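Local coordinates for protein split-soret cytochrome C (Desulfovibrio desulfuricans, PDB 1H21) that carries electrons through two c-type haems and an iron-sulfur centre in each subunit of its homodimer, and may take part in sulfate reduction, at the interface of chains A and B. Coordinates in Å, arbitrary orientation; residue numbers count along the deposited sequence, not the author numbering. Chains: chain A/B, Split-soret cytochrome C.

Contact 1: the interface of chains A and B. Residues chain A 81-84, 146, 148; chain B 146, 224-225, 227, 233.
A:His148 gives its ring N-H, at ND1, to the backbone carbonyl O of B:Lys224 over 2.8 Å, with an angle of 151° at the hydrogen. The acceptor lies in the imidazole plane, whereas the donor sits above the carbonyl plane, not on a lone pair; together with ligation through NE2 the bond restrains the turn of the ring. CG anti to the backbone N (chi1 170°) points the imidazole from the first turn of helix 147-158 toward chain B. Its NE2 faces NE2 of B:His233 tip to tip at 4.0 Å. These nitrogens are axial ligands with the haem iron between them; B:His233 closes a haem-binding CXXCH motif (B:Cys229 to B:His233), and A:His148 comes from the partner. The bond at ND1 would be expected to make A:His148 a somewhat stronger donor to the iron.

B:Met227 has the most buried surface of this patch, 55 Å². Its chain bends at chi3 (-71°), which brings CE beside CB of A:His148 at 3.8 Å, while SD approaches CG2 of A:Thr84. Its CA lies near the CE3 and CZ3 corner of the A:Trp82 indole. Further along, A:Leu146 and B:Leu146 reach toward each other tip to tip, CD1 to CD1 at 3.7 Å, and CD2 of B:Leu146 packs on CG2 of A:Thr84. The contact thus joins apolar dimer packing to a haem site completed by both subunits, which suggests that cofactor binding and dimer assembly depend on each other.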
loop_
_atom_site.group_PDB
_atom_site.type_symbol
_atom_site.label_atom_id
_atom_site.label_comp_id
_atom_site.label_asym_id
_atom_site.label_seq_id
_atom_site.Cartn_x
_atom_site.Cartn_y
_atom_site.Cartn_z
ATOM N N ASP A 81 -8.388 6.970 -1.335
ATOM C CA ASP A 81 -8.372 7.572 -2.676
ATOM C C ASP A 81 -7.064 8.139 -3.157
ATOM O O ASP A 81 -7.050 8.987 -4.036
ATOM C CB ASP A 81 -9.423 8.666 -2.811
ATOM C CG ASP A 81 -10.809 8.191 -2.455
ATOM O OD1 ASP A 81 -11.119 6.984 -2.648
ATOM O OD2 ASP A 81 -11.594 9.040 -1.961
ATOM N N TRP A 82 -5.960 7.724 -2.569
ATOM C CA TRP A 82 -4.690 8.227 -3.026
ATOM C C TRP A 82 -4.219 7.460 -4.262
ATOM O O TRP A 82 -3.206 7.812 -4.865
ATOM C CB TRP A 82 -3.686 8.204 -1.892
ATOM C CG TRP A 82 -3.848 9.403 -1.048
ATOM C CD1 TRP A 82 -4.914 9.723 -0.234
ATOM C CD2 TRP A 82 -2.961 10.515 -1.014
ATOM N NE1 TRP A 82 -4.735 10.983 0.292
ATOM C CE2 TRP A 82 -3.547 11.495 -0.176
ATOM C CE3 TRP A 82 -1.724 10.789 -1.627
ATOM C CZ2 TRP A 82 -2.931 12.731 0.063
ATOM C CZ3 TRP A 82 -1.112 12.011 -1.391
ATOM C CH2 TRP A 82 -1.718 12.968 -0.554
ATOM N N GLY A 83 -4.990 6.442 -4.659
ATOM C CA GLY A 83 -4.667 5.647 -5.828
ATOM C C GLY A 83 -3.317 4.959 -5.856
ATOM O O GLY A 83 -2.737 4.767 -6.919
ATOM N N THR A 84 -2.796 4.561 -4.708
ATOM C CA THR A 84 -1.502 3.879 -4.691
ATOM C C THR A 84 -1.721 2.372 -4.946
ATOM O O THR A 84 -2.412 2.002 -5.893
ATOM C CB THR A 84 -0.691 4.162 -3.365
ATOM O OG1 THR A 84 -1.349 3.582 -2.222
ATOM C CG2 THR A 84 -0.527 5.688 -3.145
ATOM N N LEU A 146 -0.546 -0.353 -9.305
ATOM C CA LEU A 146 -1.034 0.897 -8.743
ATOM C C LEU A 146 -2.439 1.206 -9.211
ATOM O O LEU A 146 -2.698 1.202 -10.406
ATOM C CB LEU A 146 -0.092 2.035 -9.135
ATOM C CG LEU A 146 1.332 1.944 -8.575
ATOM C CD1 LEU A 146 2.131 3.166 -8.986
ATOM C CD2 LEU A 146 1.278 1.792 -7.043
ATOM N N HIS A 148 -4.185 4.039 -9.327
ATOM C CA HIS A 148 -4.341 5.189 -10.209
ATOM C C HIS A 148 -4.184 4.790 -11.653
ATOM O O HIS A 148 -5.007 5.164 -12.485
ATOM C CB HIS A 148 -3.334 6.311 -9.943
ATOM C CG HIS A 148 -3.354 7.372 -11.008
ATOM N ND1 HIS A 148 -4.401 8.240 -11.209
ATOM C CD2 HIS A 148 -2.485 7.615 -12.021
ATOM C CE1 HIS A 148 -4.150 8.949 -12.315
ATOM N NE2 HIS A 148 -2.996 8.613 -12.850
ATOM N N LEU B 146 4.988 7.300 -2.805
ATOM C CA LEU B 146 5.451 6.037 -3.357
ATOM C C LEU B 146 6.928 5.828 -3.100
ATOM O O LEU B 146 7.764 6.576 -3.590
ATOM C CB LEU B 146 5.191 5.976 -4.863
ATOM C CG LEU B 146 3.758 6.095 -5.386
ATOM C CD1 LEU B 146 3.774 5.758 -6.867
ATOM C CD2 LEU B 146 2.810 5.149 -4.645
ATOM N N LYS B 224 -8.451 8.451 -10.842
ATOM C CA LYS B 224 -8.699 8.093 -9.438
ATOM C C LYS B 224 -7.356 8.216 -8.759
ATOM O O LYS B 224 -6.367 7.679 -9.240
ATOM C CB LYS B 224 -9.175 6.646 -9.330
ATOM C CG LYS B 224 -10.331 6.401 -8.378
ATOM C CD LYS B 224 -11.537 7.346 -8.615
ATOM C CE LYS B 224 -12.823 6.843 -7.904
ATOM N NZ LYS B 224 -13.940 7.840 -7.850
ATOM N N GLY B 225 -7.305 8.953 -7.667
ATOM C CA GLY B 225 -6.039 9.139 -6.991
ATOM C C GLY B 225 -5.785 10.609 -6.728
ATOM O O GLY B 225 -6.043 11.461 -7.580
ATOM N N MET B 227 -2.758 11.764 -5.537
ATOM C CA MET B 227 -1.315 11.914 -5.421
ATOM C C MET B 227 -0.968 13.137 -6.267
ATOM O O MET B 227 -1.643 13.425 -7.244
ATOM C CB MET B 227 -0.612 10.721 -6.045
ATOM C CG MET B 227 -0.574 9.475 -5.211
ATOM S SD MET B 227 0.284 8.167 -6.116
ATOM C CE MET B 227 -0.944 7.833 -7.370
ATOM N N HIS B 233 3.282 13.566 -14.731
ATOM C CA HIS B 233 2.664 14.169 -15.889
ATOM C C HIS B 233 3.272 15.517 -16.237
ATOM O O HIS B 233 2.575 16.429 -16.650
ATOM C CB HIS B 233 1.162 14.256 -15.645
ATOM C CG HIS B 233 0.491 12.919 -15.528
ATOM N ND1 HIS B 233 0.484 11.969 -16.524
ATOM C CD2 HIS B 233 -0.258 12.398 -14.526
ATOM C CE1 HIS B 233 -0.255 10.935 -16.121
ATOM N NE2 HIS B 233 -0.730 11.141 -14.912
#

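Contact 2: the interface of chains A and B. Residues chain A 151-152, 155, 160, 162; chain B 221-224.
A:Ala162, with 59 Å² hidden by chain B, is held through both ends of its backbone. Its N donates to the carbonyl O of B:Asn221 over 3.0 Å, and its carbonyl O receives NZ of B:Lys224 at 3.1 Å. The side-chain amino nitrogen stands above that carbonyl plane, 55° out of it, not on a lone pair. A bend at chi2 (51°) followed by an extended end carries the lysine chain past the alanine methyl, with CD at 3.9 Å from CB of A:Ala162. That methyl also faces the carbonyl O of B:Trp222.

B:Trp222 buries 29 Å² and presents an edge of its indole: CD1 points in the ring plane at the carbonyl O of A:Ile160, 3.2 Å away. Its CB packs against CB of A:Cys155 at 3.9 Å.

A:Ser152 completes the grip from the helix. OG, anti to its own carbonyl carbon (chi1 -56°), accepts the backbone N-H of B:Lys224 at 3.1 Å, and CB of the serine rests near CA of B:Ala223. Nearby, CG1 of A:Val151 lies 4.1 Å from CB of B:Lys224, the two side chains crossing at a slant.

In the fold, the loop 221-224 of chain B, just ahead of the second haem-binding cysteine pair, lies along one side of helix 147-158 of chain A and against the loop that follows that helix.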
loop_
_atom_site.group_PDB
_atom_site.type_symbol
_atom_site.label_atom_id
_atom_site.label_comp_id
_atom_site.label_asym_id
_atom_site.label_seq_id
_atom_site.Cartn_x
_atom_site.Cartn_y
_atom_site.Cartn_z
ATOM N N VAL A 151 -7.023 1.884 -12.742
ATOM C CA VAL A 151 -8.345 2.469 -12.947
ATOM C C VAL A 151 -8.408 3.569 -14.022
ATOM O O VAL A 151 -9.184 3.461 -14.968
ATOM C CB VAL A 151 -8.955 2.986 -11.605
ATOM C CG1 VAL A 151 -10.320 3.623 -11.850
ATOM C CG2 VAL A 151 -9.083 1.833 -10.590
ATOM N N SER A 152 -7.590 4.610 -13.884
ATOM C CA SER A 152 -7.583 5.721 -14.836
ATOM C C SER A 152 -7.449 5.311 -16.307
ATOM O O SER A 152 -8.193 5.808 -17.155
ATOM C CB SER A 152 -6.510 6.742 -14.446
ATOM O OG SER A 152 -6.721 7.176 -13.113
ATOM N N CYS A 155 -10.767 3.471 -17.483
ATOM C CA CYS A 155 -11.863 4.431 -17.665
ATOM C C CYS A 155 -11.644 5.258 -18.937
ATOM O O CYS A 155 -12.562 5.448 -19.747
ATOM C CB CYS A 155 -11.992 5.366 -16.448
ATOM S SG CYS A 155 -12.800 4.661 -14.967
ATOM N N ILE A 160 -15.554 5.532 -19.803
ATOM C CA ILE A 160 -16.418 5.355 -18.638
ATOM C C ILE A 160 -15.884 6.303 -17.568
ATOM O O ILE A 160 -14.674 6.535 -17.480
ATOM C CB ILE A 160 -16.341 3.904 -18.086
ATOM C CG1 ILE A 160 -16.853 2.924 -19.129
ATOM C CG2 ILE A 160 -17.170 3.763 -16.814
ATOM C CD1 ILE A 160 -16.392 1.524 -18.888
ATOM N N ALA A 162 -14.881 7.480 -13.814
ATOM C CA ALA A 162 -14.340 6.830 -12.614
ATOM C C ALA A 162 -15.334 6.881 -11.435
ATOM O O ALA A 162 -15.091 6.346 -10.341
ATOM C CB ALA A 162 -13.020 7.479 -12.238
ATOM N N ASN B 221 -13.583 12.912 -16.859
ATOM C CA ASN B 221 -13.575 12.349 -15.494
ATOM C C ASN B 221 -13.218 10.845 -15.460
ATOM O O ASN B 221 -14.062 9.973 -15.196
ATOM C CB ASN B 221 -14.920 12.608 -14.804
ATOM C CG ASN B 221 -14.943 12.111 -13.383
ATOM O OD1 ASN B 221 -13.991 12.322 -12.621
ATOM N ND2 ASN B 221 -16.015 11.407 -13.018
ATOM N N TRP B 222 -11.938 10.563 -15.685
ATOM C CA TRP B 222 -11.433 9.202 -15.719
ATOM C C TRP B 222 -10.462 8.826 -14.604
ATOM O O TRP B 222 -10.317 7.645 -14.303
ATOM C CB TRP B 222 -10.709 8.960 -17.035
ATOM C CG TRP B 222 -11.479 9.317 -18.247
ATOM C CD1 TRP B 222 -12.722 8.870 -18.603
ATOM C CD2 TRP B 222 -11.026 10.142 -19.314
ATOM N NE1 TRP B 222 -13.063 9.357 -19.837
ATOM C CE2 TRP B 222 -12.040 10.144 -20.299
ATOM C CE3 TRP B 222 -9.857 10.884 -19.540
ATOM C CZ2 TRP B 222 -11.922 10.862 -21.500
ATOM C CZ3 TRP B 222 -9.736 11.599 -20.730
ATOM C CH2 TRP B 222 -10.768 11.582 -21.696
ATOM N N ALA B 223 -9.817 9.810 -13.980
ATOM C CA ALA B 223 -8.808 9.499 -12.976
ATOM C C ALA B 223 -9.256 9.244 -11.550
ATOM O O ALA B 223 -10.315 9.707 -11.120
ATOM C CB ALA B 223 -7.701 10.521 -13.020
ATOM N N LYS B 224 -8.451 8.451 -10.842
ATOM C CA LYS B 224 -8.699 8.093 -9.438
ATOM C C LYS B 224 -7.356 8.216 -8.759
ATOM O O LYS B 224 -6.367 7.679 -9.240
ATOM C CB LYS B 224 -9.175 6.646 -9.330
ATOM C CG LYS B 224 -10.331 6.401 -8.378
ATOM C CD LYS B 224 -11.537 7.346 -8.615
ATOM C CE LYS B 224 -12.823 6.843 -7.904
ATOM N NZ LYS B 224 -13.940 7.840 -7.850
#

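Contact 3: the interface of chains A and B. Residues chain A 215-218, 221, 224; chain B 160-163.
The side chains of B:Glu161 and A:Asn221 cross at about a right angle, with carboxylate and amide planes 71° apart. ND2 of A:Asn221 donates to OE1 of B:Glu161 over 2.9 Å, nearly straight at 176°. That oxygen lies in the amide plane and is met from the anti side. On the syn side the same OE1 accepts the backbone N-H of A:Gly217 at 2.7 Å. Two donors thus grip one oxygen, which should restrict the carboxylate's rotation. CG of A:Asn221, anti to its backbone N (chi1 -177°), directs the amide there.

B:Thr163, hiding 68 Å², also crosses A:Asn221 at about a right angle. Its OG1 lies 3.5 Å from CG of A:Lys216, and the lysine chain, bent at chi3 and chi4, brings CE to 3.9 Å from CB of the threonine. N of B:Ala162 donates a hydrogen bond to O of A:Asn221 at 2.9 Å, the two-fold twin of the bond from A:Ala162. A:Lys224 bends at chi2, bringing CG to 3.8 Å from CB of B:Ala162 and CE to 3.3 Å from its O, with NZ farther off.

The contact fastens the loop between the haem-binding cysteine pairs of chain A to the loop after helix 147-158 of chain B, and may contribute to holding the haem-bearing segment on its partner.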
loop_
_atom_site.group_PDB
_atom_site.type_symbol
_atom_site.label_atom_id
_atom_site.label_comp_id
_atom_site.label_asym_id
_atom_site.label_seq_id
_atom_site.Cartn_x
_atom_site.Cartn_y
_atom_site.Cartn_z
ATOM N N THR A 215 21.544 -3.008 -9.631
ATOM C CA THR A 215 22.689 -3.890 -9.427
ATOM C C THR A 215 23.762 -3.240 -8.544
ATOM O O THR A 215 24.379 -2.226 -8.906
ATOM C CB THR A 215 23.294 -4.336 -10.762
ATOM O OG1 THR A 215 22.275 -4.959 -11.553
ATOM C CG2 THR A 215 24.421 -5.348 -10.517
ATOM N N LYS A 216 23.908 -3.793 -7.345
ATOM C CA LYS A 216 24.869 -3.314 -6.363
ATOM C C LYS A 216 26.251 -3.152 -7.002
ATOM O O LYS A 216 26.696 -4.003 -7.787
ATOM C CB LYS A 216 24.930 -4.303 -5.199
ATOM C CG LYS A 216 25.694 -3.808 -3.982
ATOM C CD LYS A 216 25.651 -4.855 -2.848
ATOM C CE LYS A 216 25.355 -4.236 -1.470
ATOM N NZ LYS A 216 26.401 -4.543 -0.447
ATOM N N GLY A 217 26.911 -2.045 -6.683
ATOM C CA GLY A 217 28.221 -1.766 -7.233
ATOM C C GLY A 217 28.125 -0.876 -8.455
ATOM O O GLY A 217 29.090 -0.176 -8.790
ATOM N N ASN A 218 26.985 -0.910 -9.149
ATOM C CA ASN A 218 26.826 -0.088 -10.351
ATOM C C ASN A 218 26.747 1.386 -10.018
ATOM O O ASN A 218 26.090 1.802 -9.047
ATOM C CB ASN A 218 25.590 -0.485 -11.166
ATOM C CG ASN A 218 25.681 -0.037 -12.629
ATOM O OD1 ASN A 218 25.692 1.166 -12.931
ATOM N ND2 ASN A 218 25.756 -1.009 -13.543
ATOM N N ASN A 221 23.179 2.492 -9.738
ATOM C CA ASN A 221 22.329 1.727 -8.831
ATOM C C ASN A 221 21.567 2.599 -7.819
ATOM O O ASN A 221 21.879 2.615 -6.625
ATOM C CB ASN A 221 23.175 0.675 -8.117
ATOM C CG ASN A 221 22.357 -0.196 -7.214
ATOM O OD1 ASN A 221 21.184 -0.456 -7.480
ATOM N ND2 ASN A 221 22.955 -0.641 -6.127
ATOM N N LYS A 224 14.710 1.630 -6.493
ATOM C CA LYS A 224 14.113 0.614 -5.634
ATOM C C LYS A 224 12.696 0.405 -6.140
ATOM O O LYS A 224 12.006 1.370 -6.477
ATOM C CB LYS A 224 14.093 1.048 -4.163
ATOM C CG LYS A 224 15.375 0.743 -3.395
ATOM C CD LYS A 224 15.567 -0.746 -3.220
ATOM C CE LYS A 224 16.973 -1.085 -2.745
ATOM N NZ LYS A 224 17.071 -2.534 -2.467
ATOM N N ILE B 160 23.894 8.123 -4.210
ATOM C CA ILE B 160 23.978 7.141 -3.145
ATOM C C ILE B 160 23.316 5.847 -3.631
ATOM O O ILE B 160 22.171 5.868 -4.107
ATOM C CB ILE B 160 23.251 7.676 -1.886
ATOM C CG1 ILE B 160 24.033 8.875 -1.332
ATOM C CG2 ILE B 160 23.095 6.575 -0.841
ATOM C CD1 ILE B 160 23.372 9.624 -0.176
ATOM N N GLU B 161 24.056 4.740 -3.579
ATOM C CA GLU B 161 23.508 3.457 -3.996
ATOM C C GLU B 161 22.292 3.134 -3.132
ATOM O O GLU B 161 22.340 3.313 -1.908
ATOM C CB GLU B 161 24.543 2.363 -3.853
ATOM C CG GLU B 161 25.614 2.407 -4.903
ATOM C CD GLU B 161 26.276 1.053 -5.052
ATOM O OE1 GLU B 161 25.658 0.145 -5.646
ATOM O OE2 GLU B 161 27.399 0.877 -4.539
ATOM N N ALA B 162 21.216 2.661 -3.768
ATOM C CA ALA B 162 19.978 2.322 -3.075
ATOM C C ALA B 162 20.170 1.095 -2.160
ATOM O O ALA B 162 19.284 0.749 -1.360
ATOM C CB ALA B 162 18.856 2.100 -4.095
ATOM N N THR B 163 21.334 0.450 -2.276
ATOM C CA THR B 163 21.678 -0.729 -1.468
ATOM C C THR B 163 22.626 -0.377 -0.311
ATOM O O THR B 163 23.085 -1.261 0.419
ATOM C CB THR B 163 22.376 -1.832 -2.334
ATOM O OG1 THR B 163 23.546 -1.280 -2.961
ATOM C CG2 THR B 163 21.418 -2.405 -3.383
#

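Contacts 1 and 2 are neighbours, their C-alpha centres about 11 Å apart. They share B:Lys224 and helix 147-158 of chain A, so the helix that supplies a haem ligand also seats the partner's loop. The C-alpha centre of contact 3 is about 27 Å from that of contact 1 and about 36 Å from that of contact 2. Contact 3 is a largely overlapping counterpart of contact 2 with the chains exchanged, though the lysine 224 side chain is placed differently. The two haem-bearing segments are thus each anchored on the other subunit, in keeping with a homodimer linked through four shared haems.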